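Side-chain contact in putative aminopeptidase (Leishmania major, PDB 5NTH), which probably acts as a manganese-dependent aminopeptidase of the M17 family, removing residues from the N-terminal ends of peptides: residues E98-A103 with A125-S130. Sequence-based numbering, arbitrary orientation.
Sequences EVMVTA and AAACGS
Met100 packs on Ala126 and Ala127 while Glu98 bonds to Ser130, so one face of strand 97-103 meets the segment 125-130 in two different ways, a small worked example of how a helix is seated on a sheet. Met100 supplies the apolar part. Its CG lies anti to the backbone N (chi1 164°) and the chain stays extended to the methyl, which carries the thioether across the gap to two neighbouring alanines. SD lies against CB of Ala127 at 4.1 Å, while CE continues past it to CB of Ala126 at 4.0 Å. Because Ala127 ends at CB, its CA can lie 7.0 Å from that of Met100. Leu48 of strand 46-51 also touches Met100, and Leu137 of strand 137-142 touches Ala127, which places the pair in the layer between helix and sheet of the N-terminal domain.

Two residues back along the strand, Glu98 is also extended as far as CD, where the carboxylate turns about a right angle to the chain (chi3 88°) and meets a hydroxyl. Ser130 OG donates to Glu98 OE1 over 2.8 Å, using the syn lone pair of that oxygen. The contact thus combines non-directional packing of a thioether on two alanines with one directed hydroxyl-carboxylate bond, which, with a weak second one between OE1 and His46 ND1, probably limits the carboxylate's rotation where both side chains are partly exposed.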
ATOM      1  N   GLU A  98     -17.496  48.204  10.820  1.00 32.98           N
ATOM      2  CA  GLU A  98     -16.390  47.480  10.210  1.00 33.76           C
ATOM      3  C   GLU A  98     -16.590  47.495   8.696  1.00 32.88           C
ATOM      4  O   GLU A  98     -17.630  47.065   8.174  1.00 31.30           O
ATOM      5  CB  GLU A  98     -16.275  46.049  10.753  1.00 36.11           C
ATOM      6  CG  GLU A  98     -14.997  45.315  10.335  1.00 37.78           C
ATOM      7  CD  GLU A  98     -14.792  43.997  11.080  1.00 38.81           C
ATOM      8  OE1 GLU A  98     -15.306  42.983  10.601  1.00 36.55           O
ATOM      9  OE2 GLU A  98     -14.098  43.971  12.136  1.00 41.44           O
ATOM     10  N   VAL A  99     -15.580  48.005   8.006  1.00 31.34           N
ATOM     11  CA  VAL A  99     -15.572  48.028   6.559  1.00 31.00           C
ATOM     12  C   VAL A  99     -14.425  47.195   5.993  1.00 32.30           C
ATOM     13  O   VAL A  99     -13.235  47.449   6.285  1.00 32.00           O
ATOM     14  CB  VAL A  99     -15.431  49.452   6.023  1.00 29.65           C
ATOM     15  CG1 VAL A  99     -15.679  49.474   4.517  1.00 29.18           C
ATOM     16  CG2 VAL A  99     -16.423  50.353   6.726  1.00 29.30           C
ATOM     17  N   MET A 100     -14.785  46.230   5.150  1.00 33.10           N
ATOM     18  CA  MET A 100     -13.802  45.423   4.462  1.00 35.45           C
ATOM     19  C   MET A 100     -13.957  45.691   2.964  1.00 32.39           C
ATOM     20  O   MET A 100     -15.060  45.802   2.437  1.00 30.83           O
ATOM     21  CB  MET A 100     -13.946  43.946   4.888  1.00 41.72           C
ATOM     22  CG  MET A 100     -13.256  42.932   3.974  1.00 49.24           C
ATOM     23  SD  MET A 100     -13.121  41.204   4.554  1.00 60.54           S
ATOM     24  CE  MET A 100     -12.938  40.319   2.985  1.00 59.00           C
ATOM     25  N   VAL A 101     -12.825  45.841   2.303  1.00 30.42           N
ATOM     26  CA  VAL A 101     -12.779  46.258   0.932  1.00 30.43           C
ATOM     27  C   VAL A 101     -11.933  45.268   0.150  1.00 31.75           C
ATOM     28  O   VAL A 101     -10.725  45.152   0.425  1.00 31.37           O
ATOM     29  CB  VAL A 101     -12.115  47.619   0.812  1.00 30.39           C
ATOM     30  CG1 VAL A 101     -11.753  47.941  -0.644  1.00 30.53           C
ATOM     31  CG2 VAL A 101     -13.030  48.686   1.382  1.00 30.96           C
ATOM     32  N   THR A 102     -12.541  44.622  -0.863  1.00 31.49           N
ATOM     33  CA  THR A 102     -11.877  43.558  -1.606  1.00 31.08           C
ATOM     34  C   THR A 102     -11.967  43.756  -3.108  1.00 29.95           C
ATOM     35  O   THR A 102     -13.044  43.789  -3.690  1.00 29.49           O
ATOM     36  CB  THR A 102     -12.422  42.155  -1.218  1.00 31.70           C
ATOM     37  OG1 THR A 102     -12.254  41.942   0.190  1.00 33.70           O
ATOM     38  CG2 THR A 102     -11.668  41.049  -1.941  1.00 31.18           C
ATOM     39  N   ALA A 103     -10.800  43.830  -3.731  1.00 29.22           N
ATOM     40  CA  ALA A 103     -10.692  43.866  -5.171  1.00 28.81           C
ATOM     41  C   ALA A 103     -10.689  42.447  -5.747  1.00 29.05           C
ATOM     42  O   ALA A 103      -9.955  41.558  -5.277  1.00 28.00           O
ATOM     43  CB  ALA A 103      -9.429  44.582  -5.569  1.00 28.83           C
ATOM     44  N   ALA A 125     -17.207  35.266   2.524  1.00 25.28           N
ATOM     45  CA  ALA A 125     -16.976  34.316   3.600  1.00 25.11           C
ATOM     46  C   ALA A 125     -16.098  34.862   4.676  1.00 24.46           C
ATOM     47  O   ALA A 125     -16.339  34.610   5.840  1.00 23.66           O
ATOM     48  CB  ALA A 125     -16.335  33.052   3.047  1.00 25.86           C
ATOM     49  N   ALA A 126     -15.064  35.576   4.258  1.00 24.38           N
ATOM     50  CA  ALA A 126     -14.107  36.164   5.161  1.00 25.02           C
ATOM     51  C   ALA A 126     -14.676  37.382   5.926  1.00 26.34           C
ATOM     52  O   ALA A 126     -14.186  37.734   6.982  1.00 27.86           O
ATOM     53  CB  ALA A 126     -12.857  36.563   4.395  1.00 24.83           C
ATOM     54  N   ALA A 127     -15.697  38.033   5.401  1.00 27.33           N
ATOM     55  CA  ALA A 127     -16.334  39.150   6.094  1.00 27.69           C
ATOM     56  C   ALA A 127     -17.366  38.684   7.103  1.00 28.39           C
ATOM     57  O   ALA A 127     -17.663  39.392   8.082  1.00 29.95           O
ATOM     58  CB  ALA A 127     -16.994  40.076   5.087  1.00 27.95           C
ATOM     59  N   CYS A 128     -17.929  37.501   6.884  1.00 27.89           N
ATOM     60  CA  CYS A 128     -18.977  37.026   7.777  1.00 28.16           C
ATOM     61  C   CYS A 128     -18.383  36.589   9.120  1.00 30.58           C
ATOM     62  O   CYS A 128     -19.119  36.469  10.107  1.00 32.11           O
ATOM     63  CB  CYS A 128     -19.785  35.886   7.148  1.00 27.03           C
ATOM     64  SG  CYS A 128     -20.625  36.315   5.614  1.00 25.34           S
ATOM     65  N   GLY A 129     -17.070  36.354   9.175  1.00 31.76           N
ATOM     66  CA  GLY A 129     -16.476  35.713  10.350  1.00 33.74           C
ATOM     67  C   GLY A 129     -16.522  36.510  11.645  1.00 35.01           C
ATOM     68  O   GLY A 129     -16.369  35.938  12.736  1.00 34.95           O
ATOM     69  N   SER A 130     -16.707  37.829  11.501  1.00 36.54           N
ATOM     70  CA  SER A 130     -16.728  38.777  12.623  1.00 36.89           C
ATOM     71  C   SER A 130     -18.131  39.345  12.888  1.00 35.36           C
ATOM     72  O   SER A 130     -18.286  40.236  13.703  1.00 35.58           O
ATOM     73  CB  SER A 130     -15.732  39.910  12.341  1.00 36.75           C
ATOM     74  OG  SER A 130     -15.828  40.266  10.969  1.00 39.94           O
TER